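Local coordinates for protein Afp (Microbacterium arborescens, PDB 2YJK) that takes up iron as a twelve-subunit Dps assembly with the ferritin fold, and probably binds ferric iron, at residues V17-A22 and I76-L81; P27-M32 and A118-L123; N45-N50 and F102-E108. All blocks are in the same frame, centred on the assembly; numbering follows the deposited sequence.

Interaction 1. Residues V17-A22 and I76-L81; sequences VAAAAA and IVALGL
L79 lays its isobutyl group over the alanine face of helix 15-45, with CD1 only 3.3 Å from A21 CB and its CB 4.2 Å from A18 CB. Residues 17-22 are regular helix, while 76-78 are the last residues of helix 51-78; from L79 to L81 the chain turns away. The two run in opposite senses: A18 pairs with L79 (CA-CA 5.4 Å) and A22 with I76 (CA-CA 5.7 Å). Such closeness is possible because A18, A21 and A22 offer nothing bulkier than a methyl. The chain leaves helix 51-78 through a Schellman motif: G80 has phi/psi 95/11, G80 N bonds to V77 O (2.7 Å) and L81 N reaches back to I76 O (3.3 Å). In the ferritin fold this is the end of the second bundle helix, packed on the beginning of the first. The turn also brings L81 beside I76, with L81 CB 4.1 Å from I76 CG2, and both then bear on A22: L81 CD1 lies 3.7 Å and I76 CG2 4.4 Å from A22 CB. L81 CD1 sits 3.9 Å from A18 CB as well, and 3.3 Å from A18 O. I76, L79 and L81 all take chi1 m, chi2 t. No hydrogen bond crosses the interface; the A18 and A21 CA-CB bonds point toward the other segment, as do those of L79 and L81. S137 of helix 135-156 touches both A21 and L79, and V77, which takes no part in this contact, packs on R47 of a second subunit and W153 of a third.

Interaction 2. Residues P27-M32 and A118-L123; sequences PVVHKM and AALVDL
This is an antiparallel helix-helix contact near the middle of the ferritin four-helix bundle, joining the first helix, 15-45, to the third, 105-130. Both segments are helical throughout, although the first is kinked at P27, whose N has no bond to the preceding turn. The short axes approach to 9.4 Å, with their N-to-C directions 164° apart and a signed crossing angle of -164°. In register, V28 faces D122 (CA-CA 6.4 Å) and K31 faces A119 (CA-CA 5.9 Å). The strongest single link is a hydrogen-bonded salt bridge, K31 NZ to D122 OD2 at 2.7 Å. K31 reaches it with chi1 m, chi2 and chi3 t and chi4 p, so the aliphatic part of the chain lies along the other helix: CD is 3.9 Å from A119 CA, CE 4.0 Å from A118 CB, and K31 CB 4.2 Å from A119 CB. D122, with chi1 m, also brings OD2 to 3.7 Å from P27 CB. Those residues are partly exposed apart from A119, whereas the other part of the interface is buried and apolar: V28 (chi1 t) places CG2 3.8 Å from L123 CD2. A charged pair thus flanks an apolar one. Among the neighbouring helices, V29 turns to A72, A73 and I76 of helix 51-78, where M32 also meets A69, while L120 on the third helix points away from this contact and packs against K145, V148, D149 and R152 of helix 135-156.

Interaction 3. Residues N45-N50 and F102-E108; sequences NVRGSN and FAQWQDE
Two short parallel strands, 46-47 and 103-104, pair where helix 15-45 ends and helix 105-130 begins, V46 with A103 (CA-CA 5.5 Å) and R47 with Q104 (4.8 Å). A103 N donates to N45 O (3.3 Å), R47 N gives A103 O a weak bond (3.0 Å), and W105 N donates to R47 O (2.8 Å), so the ladder carries over into the first helical residue. Q104, at the N-cap position, offers its O to D107 N (3.0 Å) and E108 N (3.2 Å). The N45 amide is satisfied by Q41 O at ND2 and by I83 N of a second subunit at OD1; N50 ND2 binds S49 O of a fifth subunit. The R47 guanidinium lies flat on the F102 ring, planes 5° apart, CZ 3.8 Å from the centroid, a cation-pi stack. N50 CB sits over the W105 five-membered ring (3.5 Å to its centroid, CH-pi), and V46 CG2 is 3.6 Å from W105 CB. At phi/psi 108/-172, G48 CA lies 3.6 Å from Q104 NE2. Three backbone bonds join the segments, G48 turns its own to a fourth subunit, and N45 OD1 and N50 ND2 each bond a neighbouring subunit: the contact lies at subunit interfaces.

How the interactions relate
Interactions 1 and 2 share helix 15-45 and touch, I76 CD1 lying 4.0 Å from V29 CG2, their centres about 17 Å apart. Interaction 3 follows at that helix's far end, its centre about 25 Å from that of interaction 2 and 40 Å from that of interaction 1, across the chain's centre. Assembly joins the ends: R47 and F102 pack on V77 and L81 of a second subunit. The V46 side chain is about 6 Å from that of the iron ligand H43, while those of I76 and M32 are about 7 Å from E74 and 9 Å from D70, both Fe(3+) ligands that, as in other Dps proteins, probably complete with H43 a site between subunits.

Interaction 1. Residues V17-A22 and I76-L81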
ATOM      1  N   VAL C  17      14.896 -40.075  -7.948  1.00 54.43           N
ATOM      2  CA  VAL C  17      14.023 -38.946  -8.247  1.00 50.55           C
ATOM      3  C   VAL C  17      14.803 -37.640  -8.209  1.00 48.44           C
ATOM      4  O   VAL C  17      14.573 -36.743  -9.042  1.00 48.57           O
ATOM      5  CB  VAL C  17      12.764 -38.886  -7.282  1.00 50.71           C
ATOM      6  CG1 VAL C  17      12.264 -37.401  -7.019  1.00 48.54           C
ATOM      7  CG2 VAL C  17      11.633 -39.768  -7.803  1.00 50.86           C
ATOM      8  N   ALA C  18      15.705 -37.509  -7.242  1.00 45.80           N
ATOM      9  CA  ALA C  18      16.480 -36.288  -7.131  1.00 42.93           C
ATOM     10  C   ALA C  18      17.296 -36.156  -8.415  1.00 42.07           C
ATOM     11  O   ALA C  18      17.436 -35.059  -8.974  1.00 40.27           O
ATOM     12  CB  ALA C  18      17.393 -36.354  -5.920  1.00 43.25           C
ATOM     13  N   ALA C  19      17.771 -37.298  -8.904  1.00 41.19           N
ATOM     14  CA  ALA C  19      18.757 -37.332  -9.979  1.00 41.65           C
ATOM     15  C   ALA C  19      18.139 -36.921 -11.317  1.00 41.35           C
ATOM     16  O   ALA C  19      18.795 -36.288 -12.137  1.00 40.26           O
ATOM     17  CB  ALA C  19      19.372 -38.728 -10.075  1.00 42.80           C
ATOM     18  N   ALA C  20      16.874 -37.297 -11.518  1.00 42.16           N
ATOM     19  CA  ALA C  20      16.053 -36.804 -12.645  1.00 42.43           C
ATOM     20  C   ALA C  20      15.715 -35.285 -12.587  1.00 41.36           C
ATOM     21  O   ALA C  20      15.760 -34.554 -13.600  1.00 41.14           O
ATOM     22  CB  ALA C  20      14.777 -37.656 -12.759  1.00 43.82           C
ATOM     23  N   ALA C  21      15.425 -34.780 -11.407  1.00 41.46           N
ATOM     24  CA  ALA C  21      15.212 -33.366 -11.323  1.00 40.65           C
ATOM     25  C   ALA C  21      16.457 -32.682 -11.781  1.00 40.60           C
ATOM     26  O   ALA C  21      16.352 -31.760 -12.577  1.00 41.71           O
ATOM     27  CB  ALA C  21      14.841 -32.911  -9.899  1.00 40.70           C
ATOM     28  N   ALA C  22      17.620 -33.081 -11.264  1.00 39.35           N
ATOM     29  CA  ALA C  22      18.834 -32.351 -11.592  1.00 39.04           C
ATOM     30  C   ALA C  22      19.081 -32.444 -13.085  1.00 38.99           C
ATOM     31  O   ALA C  22      19.485 -31.480 -13.744  1.00 38.74           O
ATOM     32  CB  ALA C  22      20.042 -32.918 -10.856  1.00 40.02           C
ATOM     33  N   ILE C  76      15.652 -28.071  -7.412  1.00 28.29           N
ATOM     34  CA  ILE C  76      16.799 -29.031  -7.404  1.00 28.31           C
ATOM     35  C   ILE C  76      17.443 -29.154  -6.019  1.00 29.13           C
ATOM     36  O   ILE C  76      17.723 -30.250  -5.513  1.00 29.75           O
ATOM     37  CB  ILE C  76      17.890 -28.638  -8.415  1.00 29.49           C
ATOM     38  CG1 ILE C  76      17.368 -28.804  -9.861  1.00 28.65           C
ATOM     39  CG2 ILE C  76      19.170 -29.506  -8.195  1.00 29.07           C
ATOM     40  CD1 ILE C  76      18.141 -27.975 -10.866  1.00 29.66           C
ATOM     41  N   VAL C  77      17.633 -28.013  -5.379  1.00 28.21           N
ATOM     42  CA  VAL C  77      18.292 -27.980  -4.089  1.00 28.68           C
ATOM     43  C   VAL C  77      17.406 -28.611  -3.012  1.00 30.40           C
ATOM     44  O   VAL C  77      17.912 -29.370  -2.181  1.00 29.49           O
ATOM     45  CB  VAL C  77      18.773 -26.562  -3.719  1.00 28.37           C
ATOM     46  CG1 VAL C  77      19.400 -26.583  -2.227  1.00 29.96           C
ATOM     47  CG2 VAL C  77      19.898 -26.116  -4.798  1.00 26.72           C
ATOM     48  N   ALA C  78      16.092 -28.353  -3.085  1.00 29.59           N
ATOM     49  CA  ALA C  78      15.123 -28.891  -2.121  1.00 31.77           C
ATOM     50  C   ALA C  78      15.096 -30.399  -2.128  1.00 33.53           C
ATOM     51  O   ALA C  78      14.724 -31.002  -1.123  1.00 34.83           O
ATOM     52  CB  ALA C  78      13.652 -28.348  -2.416  1.00 30.41           C
ATOM     53  N   LEU C  79      15.427 -30.994  -3.275  1.00 34.80           N
ATOM     54  CA  LEU C  79      15.490 -32.469  -3.431  1.00 35.29           C
ATOM     55  C   LEU C  79      16.820 -32.988  -2.956  1.00 36.21           C
ATOM     56  O   LEU C  79      17.093 -34.203  -3.009  1.00 37.22           O
ATOM     57  CB  LEU C  79      15.266 -32.883  -4.888  1.00 35.89           C
ATOM     58  CG  LEU C  79      13.812 -32.634  -5.361  1.00 38.00           C
ATOM     59  CD1 LEU C  79      13.651 -32.959  -6.825  1.00 39.70           C
ATOM     60  CD2 LEU C  79      12.811 -33.456  -4.529  1.00 43.80           C
ATOM     61  N   GLY C  80      17.657 -32.075  -2.484  1.00 34.35           N
ATOM     62  CA  GLY C  80      18.893 -32.473  -1.837  1.00 34.74           C
ATOM     63  C   GLY C  80      20.116 -32.492  -2.753  1.00 33.87           C
ATOM     64  O   GLY C  80      21.112 -32.925  -2.318  1.00 33.68           O
ATOM     65  N   LEU C  81      20.061 -31.966  -3.979  1.00 33.63           N
ATOM     66  CA  LEU C  81      21.274 -31.890  -4.866  1.00 34.94           C
ATOM     67  C   LEU C  81      21.871 -30.474  -5.153  1.00 34.55           C
ATOM     68  O   LEU C  81      21.132 -29.495  -5.152  1.00 33.61           O
ATOM     69  CB  LEU C  81      21.011 -32.588  -6.198  1.00 34.92           C
ATOM     70  CG  LEU C  81      20.779 -34.120  -6.190  1.00 37.33           C
ATOM     71  CD1 LEU C  81      20.397 -34.512  -7.584  1.00 38.75           C
ATOM     72  CD2 LEU C  81      21.972 -35.053  -5.695  1.00 40.04           C
TER

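Interaction 2. Residues P27-M32 and A118-L123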
ATOM      1  N   PRO C  27      19.356 -27.728 -17.134  1.00 30.99           N
ATOM      2  CA  PRO C  27      19.501 -26.930 -18.382  1.00 30.99           C
ATOM      3  C   PRO C  27      18.529 -25.754 -18.347  1.00 30.04           C
ATOM      4  O   PRO C  27      18.798 -24.672 -18.877  1.00 31.13           O
ATOM      5  CB  PRO C  27      19.066 -27.929 -19.497  1.00 31.93           C
ATOM      6  CG  PRO C  27      19.376 -29.342 -18.869  1.00 33.34           C
ATOM      7  CD  PRO C  27      18.963 -29.126 -17.422  1.00 31.61           C
ATOM      8  N   VAL C  28      17.414 -25.935 -17.668  1.00 29.64           N
ATOM      9  CA  VAL C  28      16.505 -24.804 -17.442  1.00 27.76           C
ATOM     10  C   VAL C  28      17.117 -23.678 -16.605  1.00 28.09           C
ATOM     11  O   VAL C  28      17.026 -22.489 -16.973  1.00 29.18           O
ATOM     12  CB  VAL C  28      15.167 -25.315 -16.861  1.00 27.08           C
ATOM     13  CG1 VAL C  28      14.198 -24.158 -16.590  1.00 26.05           C
ATOM     14  CG2 VAL C  28      14.519 -26.318 -17.846  1.00 27.78           C
ATOM     15  N   VAL C  29      17.719 -24.017 -15.468  1.00 27.28           N
ATOM     16  CA  VAL C  29      18.354 -23.026 -14.644  1.00 25.69           C
ATOM     17  C   VAL C  29      19.382 -22.252 -15.494  1.00 26.30           C
ATOM     18  O   VAL C  29      19.429 -20.996 -15.426  1.00 25.38           O
ATOM     19  CB  VAL C  29      19.082 -23.635 -13.392  1.00 26.02           C
ATOM     20  CG1 VAL C  29      19.895 -22.550 -12.684  1.00 22.53           C
ATOM     21  CG2 VAL C  29      18.048 -24.234 -12.397  1.00 22.67           C
ATOM     22  N   HIS C  30      20.201 -22.973 -16.266  1.00 24.88           N
ATOM     23  CA  HIS C  30      21.280 -22.288 -17.010  1.00 27.67           C
ATOM     24  C   HIS C  30      20.745 -21.358 -18.115  1.00 26.92           C
ATOM     25  O   HIS C  30      21.260 -20.252 -18.297  1.00 27.83           O
ATOM     26  CB  HIS C  30      22.271 -23.270 -17.673  1.00 25.80           C
ATOM     27  CG  HIS C  30      23.169 -23.992 -16.722  1.00 30.93           C
ATOM     28  ND1 HIS C  30      23.602 -25.285 -16.959  1.00 37.82           N
ATOM     29  CD2 HIS C  30      23.725 -23.622 -15.545  1.00 32.53           C
ATOM     30  CE1 HIS C  30      24.417 -25.662 -15.982  1.00 37.69           C
ATOM     31  NE2 HIS C  30      24.485 -24.680 -15.100  1.00 37.79           N
ATOM     32  N   LYS C  31      19.741 -21.813 -18.859  1.00 26.62           N
ATOM     33  CA  LYS C  31      19.190 -20.969 -19.937  1.00 27.32           C
ATOM     34  C   LYS C  31      18.376 -19.791 -19.414  1.00 27.65           C
ATOM     35  O   LYS C  31      18.412 -18.713 -19.984  1.00 29.20           O
ATOM     36  CB  LYS C  31      18.361 -21.809 -20.900  1.00 25.09           C
ATOM     37  CG  LYS C  31      19.272 -22.831 -21.669  1.00 29.03           C
ATOM     38  CD  LYS C  31      18.569 -23.373 -22.833  1.00 32.16           C
ATOM     39  CE  LYS C  31      19.602 -23.999 -23.884  1.00 38.28           C
ATOM     40  NZ  LYS C  31      20.327 -25.116 -23.252  1.00 37.09           N
ATOM     41  N   MET C  32      17.648 -19.999 -18.333  1.00 27.21           N
ATOM     42  CA  MET C  32      16.924 -18.897 -17.710  1.00 26.75           C
ATOM     43  C   MET C  32      17.848 -17.844 -17.115  1.00 27.35           C
ATOM     44  O   MET C  32      17.560 -16.683 -17.187  1.00 26.08           O
ATOM     45  CB  MET C  32      16.036 -19.437 -16.657  1.00 26.48           C
ATOM     46  CG  MET C  32      14.744 -20.136 -17.230  1.00 31.72           C
ATOM     47  SD  MET C  32      13.807 -19.133 -18.455  1.00 38.58           S
ATOM     48  CE  MET C  32      14.073 -20.134 -19.847  1.00 36.93           C
ATOM     49  N   ALA C 118      15.269 -21.943 -27.584  1.00 35.47           N
ATOM     50  CA  ALA C 118      16.234 -22.937 -27.013  1.00 36.13           C
ATOM     51  C   ALA C 118      15.780 -23.386 -25.588  1.00 35.00           C
ATOM     52  O   ALA C 118      15.845 -24.585 -25.272  1.00 34.71           O
ATOM     53  CB  ALA C 118      17.680 -22.355 -26.939  1.00 35.29           C
ATOM     54  N   ALA C 119      15.305 -22.435 -24.761  1.00 32.94           N
ATOM     55  CA  ALA C 119      14.803 -22.786 -23.423  1.00 30.73           C
ATOM     56  C   ALA C 119      13.557 -23.666 -23.525  1.00 31.61           C
ATOM     57  O   ALA C 119      13.439 -24.669 -22.776  1.00 31.58           O
ATOM     58  CB  ALA C 119      14.527 -21.562 -22.595  1.00 30.83           C
ATOM     59  N   LEU C 120      12.673 -23.337 -24.468  1.00 30.48           N
ATOM     60  CA  LEU C 120      11.438 -24.127 -24.691  1.00 33.17           C
ATOM     61  C   LEU C 120      11.689 -25.589 -25.017  1.00 33.52           C
ATOM     62  O   LEU C 120      10.980 -26.474 -24.509  1.00 35.58           O
ATOM     63  CB  LEU C 120      10.505 -23.508 -25.758  1.00 31.69           C
ATOM     64  CG  LEU C 120       9.814 -22.242 -25.272  1.00 33.02           C
ATOM     65  CD1 LEU C 120       9.079 -21.556 -26.419  1.00 32.08           C
ATOM     66  CD2 LEU C 120       8.839 -22.545 -24.097  1.00 31.82           C
ATOM     67  N   VAL C 121      12.675 -25.858 -25.866  1.00 34.95           N
ATOM     68  CA  VAL C 121      13.083 -27.221 -26.160  1.00 35.57           C
ATOM     69  C   VAL C 121      13.479 -27.912 -24.857  1.00 35.46           C
ATOM     70  O   VAL C 121      13.078 -29.026 -24.623  1.00 36.87           O
ATOM     71  CB  VAL C 121      14.273 -27.266 -27.220  1.00 38.25           C
ATOM     72  CG1 VAL C 121      15.070 -28.677 -27.232  1.00 35.53           C
ATOM     73  CG2 VAL C 121      13.748 -26.911 -28.623  1.00 38.45           C
ATOM     74  N   ASP C 122      14.244 -27.258 -23.996  1.00 35.24           N
ATOM     75  CA  ASP C 122      14.658 -27.909 -22.737  1.00 35.21           C
ATOM     76  C   ASP C 122      13.484 -28.026 -21.743  1.00 33.12           C
ATOM     77  O   ASP C 122      13.384 -29.012 -21.028  1.00 33.16           O
ATOM     78  CB  ASP C 122      15.850 -27.205 -22.111  1.00 36.01           C
ATOM     79  CG  ASP C 122      17.198 -27.484 -22.865  1.00 43.76           C
ATOM     80  OD1 ASP C 122      17.451 -28.609 -23.450  1.00 49.61           O
ATOM     81  OD2 ASP C 122      18.060 -26.571 -22.826  1.00 48.34           O
ATOM     82  N   LEU C 123      12.568 -27.050 -21.713  1.00 31.50           N
ATOM     83  CA  LEU C 123      11.361 -27.211 -20.870  1.00 29.98           C
ATOM     84  C   LEU C 123      10.484 -28.406 -21.332  1.00 30.87           C
ATOM     85  O   LEU C 123       9.958 -29.179 -20.494  1.00 30.72           O
ATOM     86  CB  LEU C 123      10.574 -25.910 -20.754  1.00 28.51           C
ATOM     87  CG  LEU C 123      11.260 -24.868 -19.856  1.00 27.42           C
ATOM     88  CD1 LEU C 123      10.859 -23.472 -20.287  1.00 26.35           C
ATOM     89  CD2 LEU C 123      10.948 -25.123 -18.362  1.00 26.44           C
TER

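Interaction 3. Residues N45-N50 and F102-E108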
ATOM      1  N   ASN C  45      20.841  -1.986 -24.980  1.00 26.89           N
ATOM      2  CA  ASN C  45      21.374  -1.695 -26.336  1.00 27.11           C
ATOM      3  C   ASN C  45      20.316  -1.466 -27.411  1.00 27.78           C
ATOM      4  O   ASN C  45      20.628  -1.046 -28.563  1.00 28.68           O
ATOM      5  CB  ASN C  45      22.380  -2.788 -26.703  1.00 27.34           C
ATOM      6  CG  ASN C  45      23.689  -2.623 -25.920  1.00 30.44           C
ATOM      7  OD1 ASN C  45      24.406  -1.658 -26.114  1.00 32.68           O
ATOM      8  ND2 ASN C  45      23.916  -3.480 -24.943  1.00 33.55           N
ATOM      9  N   VAL C  46      19.054  -1.717 -27.048  1.00 27.06           N
ATOM     10  CA  VAL C  46      17.940  -1.556 -27.993  1.00 27.37           C
ATOM     11  C   VAL C  46      17.746  -0.115 -28.501  1.00 28.00           C
ATOM     12  O   VAL C  46      17.938   0.839 -27.748  1.00 28.97           O
ATOM     13  CB  VAL C  46      16.627  -2.211 -27.457  1.00 27.10           C
ATOM     14  CG1 VAL C  46      16.071  -1.520 -26.172  1.00 28.71           C
ATOM     15  CG2 VAL C  46      15.560  -2.217 -28.575  1.00 27.68           C
ATOM     16  N   ARG C  47      17.377   0.039 -29.772  1.00 28.83           N
ATOM     17  CA  ARG C  47      17.217   1.349 -30.415  1.00 31.57           C
ATOM     18  C   ARG C  47      15.987   1.339 -31.296  1.00 31.58           C
ATOM     19  O   ARG C  47      15.535   0.268 -31.703  1.00 31.67           O
ATOM     20  CB  ARG C  47      18.379   1.659 -31.380  1.00 33.01           C
ATOM     21  CG  ARG C  47      19.727   1.358 -30.835  1.00 37.42           C
ATOM     22  CD  ARG C  47      20.437   2.649 -30.673  1.00 46.00           C
ATOM     23  NE  ARG C  47      20.452   3.034 -29.277  1.00 50.97           N
ATOM     24  CZ  ARG C  47      21.115   4.085 -28.775  1.00 51.81           C
ATOM     25  NH1 ARG C  47      21.831   4.885 -29.577  1.00 49.47           N
ATOM     26  NH2 ARG C  47      21.055   4.313 -27.444  1.00 47.36           N
ATOM     27  N   GLY C  48      15.504   2.532 -31.638  1.00 31.82           N
ATOM     28  CA  GLY C  48      14.586   2.694 -32.779  1.00 32.32           C
ATOM     29  C   GLY C  48      13.186   2.988 -32.313  1.00 32.99           C
ATOM     30  O   GLY C  48      12.944   3.159 -31.093  1.00 32.13           O
ATOM     31  N   SER C  49      12.240   2.989 -33.249  1.00 33.76           N
ATOM     32  CA  SER C  49      10.959   3.688 -33.030  1.00 35.35           C
ATOM     33  C   SER C  49      10.103   3.103 -31.891  1.00 35.48           C
ATOM     34  O   SER C  49       9.257   3.782 -31.313  1.00 35.95           O
ATOM     35  CB  SER C  49      10.179   3.763 -34.320  1.00 35.93           C
ATOM     36  OG  SER C  49       9.834   2.457 -34.722  1.00 38.95           O
ATOM     37  N   ASN C  50      10.354   1.848 -31.562  1.00 35.04           N
ATOM     38  CA  ASN C  50       9.648   1.192 -30.487  1.00 36.17           C
ATOM     39  C   ASN C  50      10.431   1.144 -29.157  1.00 33.75           C
ATOM     40  O   ASN C  50      10.091   0.384 -28.293  1.00 32.81           O
ATOM     41  CB  ASN C  50       9.375  -0.232 -30.906  1.00 37.13           C
ATOM     42  CG  ASN C  50       7.939  -0.629 -30.691  1.00 42.15           C
ATOM     43  OD1 ASN C  50       7.187   0.015 -29.947  1.00 48.09           O
ATOM     44  ND2 ASN C  50       7.552  -1.741 -31.321  1.00 48.81           N
ATOM     45  N   PHE C 102      24.714  -1.848 -30.163  1.00 35.02           N
ATOM     46  CA  PHE C 102      23.417  -1.276 -30.463  1.00 34.82           C
ATOM     47  C   PHE C 102      22.780  -2.092 -31.555  1.00 36.09           C
ATOM     48  O   PHE C 102      23.495  -2.603 -32.452  1.00 35.93           O
ATOM     49  CB  PHE C 102      23.569   0.172 -30.939  1.00 36.84           C
ATOM     50  CG  PHE C 102      23.976   1.141 -29.853  1.00 38.01           C
ATOM     51  CD1 PHE C 102      23.498   0.989 -28.536  1.00 36.72           C
ATOM     52  CD2 PHE C 102      24.837   2.219 -30.144  1.00 40.82           C
ATOM     53  CE1 PHE C 102      23.856   1.910 -27.518  1.00 37.48           C
ATOM     54  CE2 PHE C 102      25.193   3.154 -29.130  1.00 41.96           C
ATOM     55  CZ  PHE C 102      24.685   2.980 -27.793  1.00 35.70           C
ATOM     56  N   ALA C 103      21.442  -2.194 -31.502  1.00 33.68           N
ATOM     57  CA  ALA C 103      20.686  -2.916 -32.507  1.00 33.73           C
ATOM     58  C   ALA C 103      19.237  -2.414 -32.476  1.00 32.58           C
ATOM     59  O   ALA C 103      18.664  -2.142 -31.411  1.00 32.54           O
ATOM     60  CB  ALA C 103      20.759  -4.435 -32.237  1.00 32.91           C
ATOM     61  N   GLN C 104      18.663  -2.240 -33.644  1.00 32.28           N
ATOM     62  CA  GLN C 104      17.229  -1.975 -33.822  1.00 32.16           C
ATOM     63  C   GLN C 104      16.338  -2.932 -33.020  1.00 31.38           C
ATOM     64  O   GLN C 104      16.642  -4.111 -32.900  1.00 30.64           O
ATOM     65  CB  GLN C 104      16.902  -2.093 -35.318  1.00 33.78           C
ATOM     66  CG  GLN C 104      17.453  -0.902 -36.155  1.00 37.57           C
ATOM     67  CD  GLN C 104      17.034   0.452 -35.554  1.00 40.95           C
ATOM     68  OE1 GLN C 104      17.859   1.161 -34.946  1.00 43.64           O
ATOM     69  NE2 GLN C 104      15.742   0.781 -35.663  1.00 38.87           N
ATOM     70  N   TRP C 105      15.234  -2.425 -32.462  1.00 31.41           N
ATOM     71  CA  TRP C 105      14.310  -3.299 -31.693  1.00 30.75           C
ATOM     72  C   TRP C 105      13.874  -4.626 -32.370  1.00 31.37           C
ATOM     73  O   TRP C 105      13.675  -5.623 -31.670  1.00 29.97           O
ATOM     74  CB  TRP C 105      13.082  -2.505 -31.205  1.00 30.79           C
ATOM     75  CG  TRP C 105      12.210  -2.008 -32.343  1.00 32.81           C
ATOM     76  CD1 TRP C 105      12.358  -0.833 -33.082  1.00 32.20           C
ATOM     77  CD2 TRP C 105      11.062  -2.677 -32.877  1.00 31.33           C
ATOM     78  NE1 TRP C 105      11.335  -0.742 -34.010  1.00 32.05           N
ATOM     79  CE2 TRP C 105      10.547  -1.865 -33.924  1.00 33.69           C
ATOM     80  CE3 TRP C 105      10.420  -3.877 -32.569  1.00 32.93           C
ATOM     81  CZ2 TRP C 105       9.405  -2.229 -34.683  1.00 35.97           C
ATOM     82  CZ3 TRP C 105       9.267  -4.240 -33.299  1.00 34.11           C
ATOM     83  CH2 TRP C 105       8.773  -3.409 -34.354  1.00 36.11           C
ATOM     84  N   GLN C 106      13.662  -4.637 -33.694  1.00 32.08           N
ATOM     85  CA  GLN C 106      13.292  -5.882 -34.390  1.00 34.23           C
ATOM     86  C   GLN C 106      14.327  -6.941 -34.212  1.00 34.89           C
ATOM     87  O   GLN C 106      13.973  -8.118 -34.088  1.00 35.58           O
ATOM     88  CB  GLN C 106      13.077  -5.729 -35.907  1.00 34.27           C
ATOM     89  CG  GLN C 106      11.960  -4.779 -36.278  1.00 37.21           C
ATOM     90  CD  GLN C 106      12.453  -3.301 -36.417  1.00 40.66           C
ATOM     91  OE1 GLN C 106      13.545  -2.909 -35.929  1.00 38.97           O
ATOM     92  NE2 GLN C 106      11.638  -2.481 -37.097  1.00 40.60           N
ATOM     93  N   ASP C 107      15.600  -6.549 -34.264  1.00 35.74           N
ATOM     94  CA  ASP C 107      16.686  -7.517 -34.230  1.00 35.49           C
ATOM     95  C   ASP C 107      16.870  -8.066 -32.825  1.00 33.50           C
ATOM     96  O   ASP C 107      17.125  -9.272 -32.644  1.00 32.04           O
ATOM     97  CB  ASP C 107      17.969  -6.887 -34.724  1.00 36.84           C
ATOM     98  CG  ASP C 107      17.902  -6.535 -36.240  1.00 43.85           C
ATOM     99  OD1 ASP C 107      17.451  -7.392 -37.069  1.00 46.91           O
ATOM    100  OD2 ASP C 107      18.320  -5.393 -36.577  1.00 47.47           O
ATOM    101  N   GLU C 108      16.732  -7.175 -31.840  1.00 31.60           N
ATOM    102  CA  GLU C 108      16.756  -7.593 -30.449  1.00 31.59           C
ATOM    103  C   GLU C 108      15.607  -8.628 -30.209  1.00 30.23           C
ATOM    104  O   GLU C 108      15.797  -9.603 -29.563  1.00 28.93           O
ATOM    105  CB  GLU C 108      16.592  -6.388 -29.486  1.00 30.59           C
ATOM    106  CG  GLU C 108      17.719  -5.372 -29.443  1.00 32.76           C
ATOM    107  CD  GLU C 108      19.071  -5.909 -28.950  1.00 35.02           C
ATOM    108  OE1 GLU C 108      19.201  -7.123 -28.629  1.00 38.29           O
ATOM    109  OE2 GLU C 108      20.037  -5.099 -28.879  1.00 35.28           O
TER